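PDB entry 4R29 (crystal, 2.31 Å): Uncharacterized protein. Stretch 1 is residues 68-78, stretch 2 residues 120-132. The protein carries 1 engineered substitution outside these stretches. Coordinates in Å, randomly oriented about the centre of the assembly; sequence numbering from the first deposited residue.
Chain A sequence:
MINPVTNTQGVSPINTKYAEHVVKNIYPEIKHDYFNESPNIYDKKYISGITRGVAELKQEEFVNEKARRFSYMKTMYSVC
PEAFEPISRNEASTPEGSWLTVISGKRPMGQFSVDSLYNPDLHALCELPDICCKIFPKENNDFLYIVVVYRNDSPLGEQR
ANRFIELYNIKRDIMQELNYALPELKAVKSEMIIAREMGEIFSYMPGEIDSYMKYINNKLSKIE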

ATOM      1  N   ARG A  68      14.860  13.844   3.331  1.00 32.94           N
ATOM      2  CA  ARG A  68      13.949  14.620   4.184  1.00 32.20           C
ATOM      3  C   ARG A  68      12.789  13.767   4.718  1.00 31.04           C
ATOM      4  O   ARG A  68      12.454  13.809   5.902  1.00 32.94           O
ATOM      5  N   ARG A  69      12.166  12.995   3.843  1.00 29.71           N
ATOM      6  CA  ARG A  69      11.076  12.137   4.270  1.00 29.38           C
ATOM      7  C   ARG A  69      11.571  11.066   5.252  1.00 25.87           C
ATOM      8  O   ARG A  69      10.887  10.743   6.225  1.00 22.81           O
ATOM      9  N   PHE A  70      12.776  10.558   5.014  1.00 23.07           N
ATOM     10  CA  PHE A  70      13.353   9.512   5.862  1.00 25.81           C
ATOM     11  C   PHE A  70      13.601  10.009   7.289  1.00 25.60           C
ATOM     12  O   PHE A  70      13.352   9.288   8.259  1.00 22.14           O
ATOM     13  N   SER A  71      14.061  11.253   7.413  1.00 26.14           N
ATOM     14  CA  SER A  71      14.243  11.866   8.726  1.00 27.39           C
ATOM     15  C   SER A  71      12.917  11.962   9.443  1.00 25.16           C
ATOM     16  O   SER A  71      12.808  11.634  10.625  1.00 25.29           O
ATOM     17  N   TYR A  72      11.918  12.457   8.726  1.00 24.73           N
ATOM     18  CA  TYR A  72      10.565  12.535   9.250  1.00 25.79           C
ATOM     19  C   TYR A  72      10.123  11.166   9.786  1.00 24.39           C
ATOM     20  O   TYR A  72       9.569  11.079  10.874  1.00 24.97           O
ATOM     21  N   MET A  73      10.376  10.103   9.026  1.00 20.89           N
ATOM     22  CA  MET A  73       9.954   8.762   9.429  1.00 20.64           C
ATOM     23  C   MET A  73      10.689   8.248  10.672  1.00 21.32           C
ATOM     24  O   MET A  73      10.107   7.582  11.542  1.00 18.68           O
ATOM     25  N   LYS A  74      11.971   8.574  10.748  1.00 22.23           N
ATOM     26  CA  LYS A  74      12.814   8.147  11.858  1.00 21.42           C
ATOM     27  C   LYS A  74      12.372   8.810  13.146  1.00 22.78           C
ATOM     28  O   LYS A  74      12.364   8.182  14.200  1.00 23.69           O
ATOM     29  N   THR A  75      11.984  10.079  13.051  1.00 21.66           N
ATOM     30  CA  THR A  75      11.431  10.783  14.195  1.00 23.44           C
ATOM     31  C   THR A  75      10.138  10.110  14.687  1.00 26.00           C
ATOM     32  O   THR A  75       9.941   9.940  15.894  1.00 25.24           O
ATOM     33  N   MET A  76       9.262   9.721  13.758  1.00 22.27           N
ATOM     34  CA  MET A  76       7.974   9.141  14.149  1.00 19.24           C
ATOM     35  C   MET A  76       8.069   7.641  14.430  1.00 20.92           C
ATOM     36  O   MET A  76       7.150   7.052  14.970  1.00 21.57           O
ATOM     37  N   TYR A  77       9.176   7.016  14.049  1.00 20.41           N
ATOM     38  CA  TYR A  77       9.294   5.581  14.263  1.00 23.25           C
ATOM     39  C   TYR A  77       9.126   5.217  15.720  1.00 21.99           C
ATOM     40  O   TYR A  77       9.685   5.850  16.608  1.00 20.01           O
ATOM     41  N   SER A  78       8.376   4.159  15.963  1.00 24.06           N
ATOM     42  CA  SER A  78       8.267   3.648  17.309  1.00 22.62           C
ATOM     43  C   SER A  78       8.219   2.140  17.307  1.00 24.75           C
ATOM     44  O   SER A  78       8.166   1.512  16.246  1.00 24.32           O
ATOM     45  N   PRO A 120       9.641   8.586  -3.385  1.00 25.68           N
ATOM     46  CA  PRO A 120      10.591   8.791  -2.287  1.00 25.89           C
ATOM     47  C   PRO A 120      10.137   8.224  -0.940  1.00 22.84           C
ATOM     48  O   PRO A 120      10.964   7.640  -0.253  1.00 22.72           O
ATOM     49  N   ASP A 121       8.868   8.395  -0.572  1.00 20.65           N
ATOM     50  CA  ASP A 121       8.348   7.849   0.683  1.00 21.83           C
ATOM     51  C   ASP A 121       8.485   6.330   0.715  1.00 22.81           C
ATOM     52  O   ASP A 121       8.828   5.746   1.731  1.00 21.46           O
ATOM     53  N   LEU A 122       8.165   5.692  -0.403  1.00 22.98           N
ATOM     54  CA  LEU A 122       8.205   4.245  -0.478  1.00 25.38           C
ATOM     55  C   LEU A 122       9.641   3.783  -0.202  1.00 23.89           C
ATOM     56  O   LEU A 122       9.863   2.816   0.525  1.00 21.36           O
ATOM     57  N   HIS A 123      10.614   4.479  -0.787  1.00 23.45           N
ATOM     58  CA  HIS A 123      12.012   4.108  -0.585  1.00 26.85           C
ATOM     59  C   HIS A 123      12.467   4.355   0.853  1.00 23.04           C
ATOM     60  O   HIS A 123      13.163   3.531   1.432  1.00 22.68           O
ATOM     61  N   ALA A 124      12.050   5.480   1.427  1.00 20.99           N
ATOM     62  CA  ALA A 124      12.378   5.799   2.817  1.00 23.46           C
ATOM     63  C   ALA A 124      11.772   4.775   3.786  1.00 24.84           C
ATOM     64  O   ALA A 124      12.410   4.379   4.777  1.00 22.40           O
ATOM     65  N   LEU A 125      10.537   4.362   3.494  1.00 20.99           N
ATOM     66  CA  LEU A 125       9.786   3.430   4.328  1.00 22.71           C
ATOM     67  C   LEU A 125      10.532   2.109   4.500  1.00 24.11           C
ATOM     68  O   LEU A 125      10.545   1.514   5.591  1.00 24.43           O
ATOM     69  N   CYS A 126      11.117   1.648   3.396  1.00 20.17           N
ATOM     70  CA  CYS A 126      11.833   0.380   3.331  1.00 24.10           C
ATOM     71  C   CYS A 126      13.157   0.356   4.085  1.00 26.25           C
ATOM     72  O   CYS A 126      13.755  -0.714   4.259  1.00 25.11           O
ATOM     73  N   GLU A 127      13.611   1.528   4.530  1.00 20.98           N
ATOM     74  CA  GLU A 127      14.857   1.617   5.277  1.00 27.08           C
ATOM     75  C   GLU A 127      14.671   1.691   6.801  1.00 22.82           C
ATOM     76  O   GLU A 127      15.639   1.866   7.529  1.00 26.89           O
ATOM     77  N   LEU A 128      13.439   1.545   7.281  1.00 23.02           N
ATOM     78  CA  LEU A 128      13.165   1.555   8.722  1.00 21.50           C
ATOM     79  C   LEU A 128      13.275   0.163   9.351  1.00 21.28           C
ATOM     80  O   LEU A 128      12.924  -0.834   8.723  1.00 23.03           O
ATOM     81  N   PRO A 129      13.742   0.084  10.605  1.00 22.35           N
ATOM     82  CA  PRO A 129      13.926  -1.271  11.151  1.00 22.71           C
ATOM     83  C   PRO A 129      12.580  -1.988  11.294  1.00 24.96           C
ATOM     84  O   PRO A 129      11.598  -1.360  11.721  1.00 21.69           O
ATOM     85  N   ASP A 130      12.551  -3.268  10.920  1.00 21.05           N
ATOM     86  CA  ASP A 130      11.383  -4.140  11.078  1.00 26.08           C
ATOM     87  C   ASP A 130      10.158  -3.684  10.279  1.00 25.96           C
ATOM     88  O   ASP A 130       9.037  -4.092  10.568  1.00 23.39           O
ATOM     89  N   ILE A 131      10.384  -2.827   9.289  1.00 21.63           N
ATOM     90  CA  ILE A 131       9.329  -2.367   8.405  1.00 24.86           C
ATOM     91  C   ILE A 131       9.452  -3.051   7.041  1.00 24.41           C
ATOM     92  O   ILE A 131      10.441  -2.855   6.334  1.00 23.05           O
ATOM     93  N   CYS A 132       8.451  -3.855   6.683  1.00 21.86           N
ATOM     94  CA  CYS A 132       8.427  -4.525   5.385  1.00 21.49           C
ATOM     95  C   CYS A 132       7.305  -4.017   4.466  1.00 22.19           C
ATOM     96  O   CYS A 132       6.206  -3.670   4.921  1.00 20.17           O
TER

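Helix 68-76 crosses helix 120-125 at 47° with 8.8 Å between axes at closest approach; the CA atoms of Phe70 and Ala124 lie 4.9 Å apart.

The charged contact is a two-pronged salt bridge. Arg69, CA-to-CB toward stretch 2 and chi1 to chi3 all m, donates from NE to Asp121 OD1 (2.7 Å, 164°) and from NH2 to Asp121 OD2 (3.1 Å, 167°). The near-linear angles, with OD1 close to the guanidinium plane, indicate an edge-on pairing; Asp121 adopts m.

Apolar packing follows. Met73 (m, t, t) points toward stretch 2, and its extended chain spans from Leu128 to Leu125 and Asp121: SD meets Ala124 CB at 3.6 Å, CE reaches Leu125 CG at 3.9 Å and lies 3.4 Å from Asp121 O, and Met73 CB touches Leu128 CD1 at 3.9 Å. Phe70 (t) starts sideways, yet its ring comes nearer, placing CE1 3.8 Å from Leu128 CD2 and 3.6 Å from Glu127 CB, while Glu127 OE1 lies over one ring face. Leu128 is m, t.

Aromatic contacts close the interface beyond the helix. Tyr77 (t, chi2 84°) receives a CH-pi contact from Pro129 CD, 4.2 Å from the ring centroid and 18° off its normal; Ile131 CG1 approaches the ring edge, 4.1 Å from Tyr77 CE1. Tyr77 OH lies 3.0 Å from Pro129 O.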

ATOM      1  CB  ARG A  68      13.385  15.847   3.451  1.00 35.02           C
ATOM      2  CG  ARG A  68      14.337  17.045   3.369  1.00 39.33           C
ATOM      3  CD  ARG A  68      13.654  18.279   2.763  1.00 41.20           C
ATOM      4  NE  ARG A  68      13.101  18.008   1.433  1.00 44.50           N
ATOM      5  CZ  ARG A  68      13.722  18.285   0.289  1.00 44.64           C
ATOM      6  NH1 ARG A  68      14.921  18.854   0.299  1.00 44.77           N
ATOM      7  NH2 ARG A  68      13.144  17.993  -0.873  1.00 42.46           N
ATOM      8  CB  ARG A  69      10.398  11.522   3.053  1.00 24.80           C
ATOM      9  CG  ARG A  69       9.842  12.573   2.104  1.00 33.58           C
ATOM     10  CD  ARG A  69       8.758  13.416   2.780  1.00 30.27           C
ATOM     11  NE  ARG A  69       7.506  12.672   2.873  1.00 27.54           N
ATOM     12  CZ  ARG A  69       6.494  13.005   3.662  1.00 28.60           C
ATOM     13  NH1 ARG A  69       6.580  14.071   4.437  1.00 32.59           N
ATOM     14  NH2 ARG A  69       5.394  12.273   3.672  1.00 32.56           N
ATOM     15  CB  PHE A  70      14.634   8.949   5.241  1.00 24.24           C
ATOM     16  CG  PHE A  70      15.194   7.752   5.964  1.00 27.80           C
ATOM     17  CD1 PHE A  70      14.380   6.668   6.290  1.00 26.75           C
ATOM     18  CD2 PHE A  70      16.547   7.693   6.292  1.00 23.99           C
ATOM     19  CE1 PHE A  70      14.906   5.536   6.944  1.00 25.16           C
ATOM     20  CE2 PHE A  70      17.076   6.587   6.947  1.00 27.91           C
ATOM     21  CZ  PHE A  70      16.252   5.502   7.273  1.00 29.23           C
ATOM     22  CB  SER A  71      14.826  13.272   8.591  1.00 29.25           C
ATOM     23  OG  SER A  71      16.154  13.194   8.125  1.00 34.19           O
ATOM     24  CB  TYR A  72       9.628  13.040   8.149  1.00 26.61           C
ATOM     25  CG  TYR A  72       8.142  12.816   8.374  1.00 31.54           C
ATOM     26  CD1 TYR A  72       7.561  12.996   9.617  1.00 36.65           C
ATOM     27  CD2 TYR A  72       7.315  12.460   7.328  1.00 33.73           C
ATOM     28  CE1 TYR A  72       6.194  12.810   9.813  1.00 33.34           C
ATOM     29  CE2 TYR A  72       5.960  12.274   7.512  1.00 35.48           C
ATOM     30  CZ  TYR A  72       5.405  12.450   8.753  1.00 31.89           C
ATOM     31  OH  TYR A  72       4.048  12.268   8.922  1.00 33.24           O
ATOM     32  CB  MET A  73      10.131   7.783   8.271  1.00 17.98           C
ATOM     33  CG  MET A  73       9.130   7.991   7.141  1.00 22.39           C
ATOM     34  SD  MET A  73       9.460   6.875   5.772  1.00 22.14           S
ATOM     35  CE  MET A  73       8.192   7.368   4.595  1.00 21.02           C
ATOM     36  CB  LYS A  74      14.278   8.454  11.553  1.00 23.90           C
ATOM     37  CG  LYS A  74      14.903   7.492  10.547  1.00 26.00           C
ATOM     38  CD  LYS A  74      16.390   7.773  10.372  1.00 29.40           C
ATOM     39  CE  LYS A  74      16.624   9.200   9.877  1.00 28.76           C
ATOM     40  NZ  LYS A  74      18.084   9.493   9.781  1.00 29.68           N
ATOM     41  CB  THR A  75      11.173  12.292  13.876  1.00 26.13           C
ATOM     42  OG1 THR A  75      12.380  12.906  13.383  1.00 23.19           O
ATOM     43  CG2 THR A  75      10.714  13.039  15.142  1.00 24.86           C
ATOM     44  CB  MET A  76       6.918   9.391  13.073  1.00 23.19           C
ATOM     45  CG  MET A  76       6.725  10.858  12.704  1.00 25.45           C
ATOM     46  SD  MET A  76       6.438  11.866  14.161  1.00 26.63           S
ATOM     47  CE  MET A  76       5.027  11.056  14.924  1.00 23.75           C
ATOM     48  CB  TYR A  77      10.640   5.039  13.785  1.00 21.49           C
ATOM     49  CG  TYR A  77      10.802   3.541  14.005  1.00 22.22           C
ATOM     50  CD1 TYR A  77      10.289   2.624  13.085  1.00 26.07           C
ATOM     51  CD2 TYR A  77      11.471   3.044  15.118  1.00 19.68           C
ATOM     52  CE1 TYR A  77      10.438   1.259  13.272  1.00 24.51           C
ATOM     53  CE2 TYR A  77      11.635   1.682  15.310  1.00 19.24           C
ATOM     54  CZ  TYR A  77      11.124   0.802  14.383  1.00 22.19           C
ATOM     55  OH  TYR A  77      11.281  -0.543  14.558  1.00 25.64           O
ATOM     56  CB  SER A  78       7.048   4.229  18.012  1.00 24.76           C
ATOM     57  OG  SER A  78       6.960   3.676  19.307  1.00 33.85           O
ATOM     58  CB  PRO A 120      10.716  10.315  -2.223  1.00 27.92           C
ATOM     59  CG  PRO A 120      10.488  10.738  -3.622  1.00 30.59           C
ATOM     60  CD  PRO A 120       9.406   9.830  -4.131  1.00 25.01           C
ATOM     61  CB  ASP A 121       6.865   8.202   0.852  1.00 19.69           C
ATOM     62  CG  ASP A 121       6.652   9.607   1.340  1.00 24.82           C
ATOM     63  OD1 ASP A 121       7.642  10.337   1.527  1.00 25.81           O
ATOM     64  OD2 ASP A 121       5.485   9.987   1.542  1.00 27.86           O
ATOM     65  CB  LEU A 122       7.703   3.763  -1.854  1.00 20.28           C
ATOM     66  CG  LEU A 122       7.919   2.277  -2.176  1.00 25.27           C
ATOM     67  CD1 LEU A 122       7.272   1.375  -1.096  1.00 18.94           C
ATOM     68  CD2 LEU A 122       7.454   1.882  -3.612  1.00 19.90           C
ATOM     69  CB  HIS A 123      12.920   4.787  -1.621  1.00 26.63           C
ATOM     70  CG  HIS A 123      12.809   4.173  -2.978  1.00 27.15           C
ATOM     71  ND1 HIS A 123      11.731   4.400  -3.813  1.00 26.81           N
ATOM     72  CD2 HIS A 123      13.595   3.275  -3.620  1.00 31.84           C
ATOM     73  CE1 HIS A 123      11.875   3.689  -4.917  1.00 27.49           C
ATOM     74  NE2 HIS A 123      12.995   3.002  -4.829  1.00 32.06           N
ATOM     75  CB  ALA A 124      11.917   7.225   3.175  1.00 19.40           C
ATOM     76  CB  LEU A 125       8.446   3.121   3.662  1.00 22.27           C
ATOM     77  CG  LEU A 125       7.150   3.615   4.268  1.00 23.38           C
ATOM     78  CD1 LEU A 125       6.039   2.739   3.695  1.00 21.22           C
ATOM     79  CD2 LEU A 125       7.161   3.539   5.801  1.00 19.24           C
ATOM     80  CB  CYS A 126      12.080   0.014   1.874  1.00 24.70           C
ATOM     81  SG  CYS A 126      10.590  -0.540   1.056  1.00 27.81           S
ATOM     82  CB  GLU A 127      15.718   2.782   4.759  1.00 26.66           C
ATOM     83  CG  GLU A 127      15.993   2.720   3.246  1.00 29.83           C
ATOM     84  CD  GLU A 127      16.857   3.888   2.733  1.00 38.28           C
ATOM     85  OE1 GLU A 127      16.984   4.915   3.438  1.00 33.36           O
ATOM     86  OE2 GLU A 127      17.408   3.777   1.612  1.00 43.61           O
ATOM     87  CB  LEU A 128      11.770   2.122   8.988  1.00 21.08           C
ATOM     88  CG  LEU A 128      11.535   3.580   8.589  1.00 22.09           C
ATOM     89  CD1 LEU A 128      10.039   3.884   8.520  1.00 17.14           C
ATOM     90  CD2 LEU A 128      12.269   4.550   9.543  1.00 21.31           C
ATOM     91  CB  PRO A 129      14.558  -1.031  12.535  1.00 19.22           C
ATOM     92  CG  PRO A 129      15.024   0.436  12.532  1.00 18.77           C
ATOM     93  CD  PRO A 129      14.076   1.139  11.584  1.00 19.08           C
ATOM     94  CB  ASP A 130      11.014  -4.280  12.547  1.00 26.85           C
ATOM     95  CG  ASP A 130      12.213  -4.613  13.411  1.00 32.43           C
ATOM     96  OD1 ASP A 130      12.790  -5.705  13.209  1.00 32.49           O
ATOM     97  OD2 ASP A 130      12.582  -3.779  14.274  1.00 32.35           O
ATOM     98  CB  ILE A 131       9.396  -0.841   8.227  1.00 23.87           C
ATOM     99  CG1 ILE A 131       9.312  -0.149   9.589  1.00 22.07           C
ATOM    100  CG2 ILE A 131       8.279  -0.365   7.331  1.00 18.67           C
ATOM    101  CD1 ILE A 131       8.015  -0.399  10.302  1.00 19.50           C
ATOM    102  CB  CYS A 132       8.294  -6.037   5.570  1.00 23.88           C
ATOM    103  SG  CYS A 132       9.549  -6.784   6.641  1.00 30.87           S
TER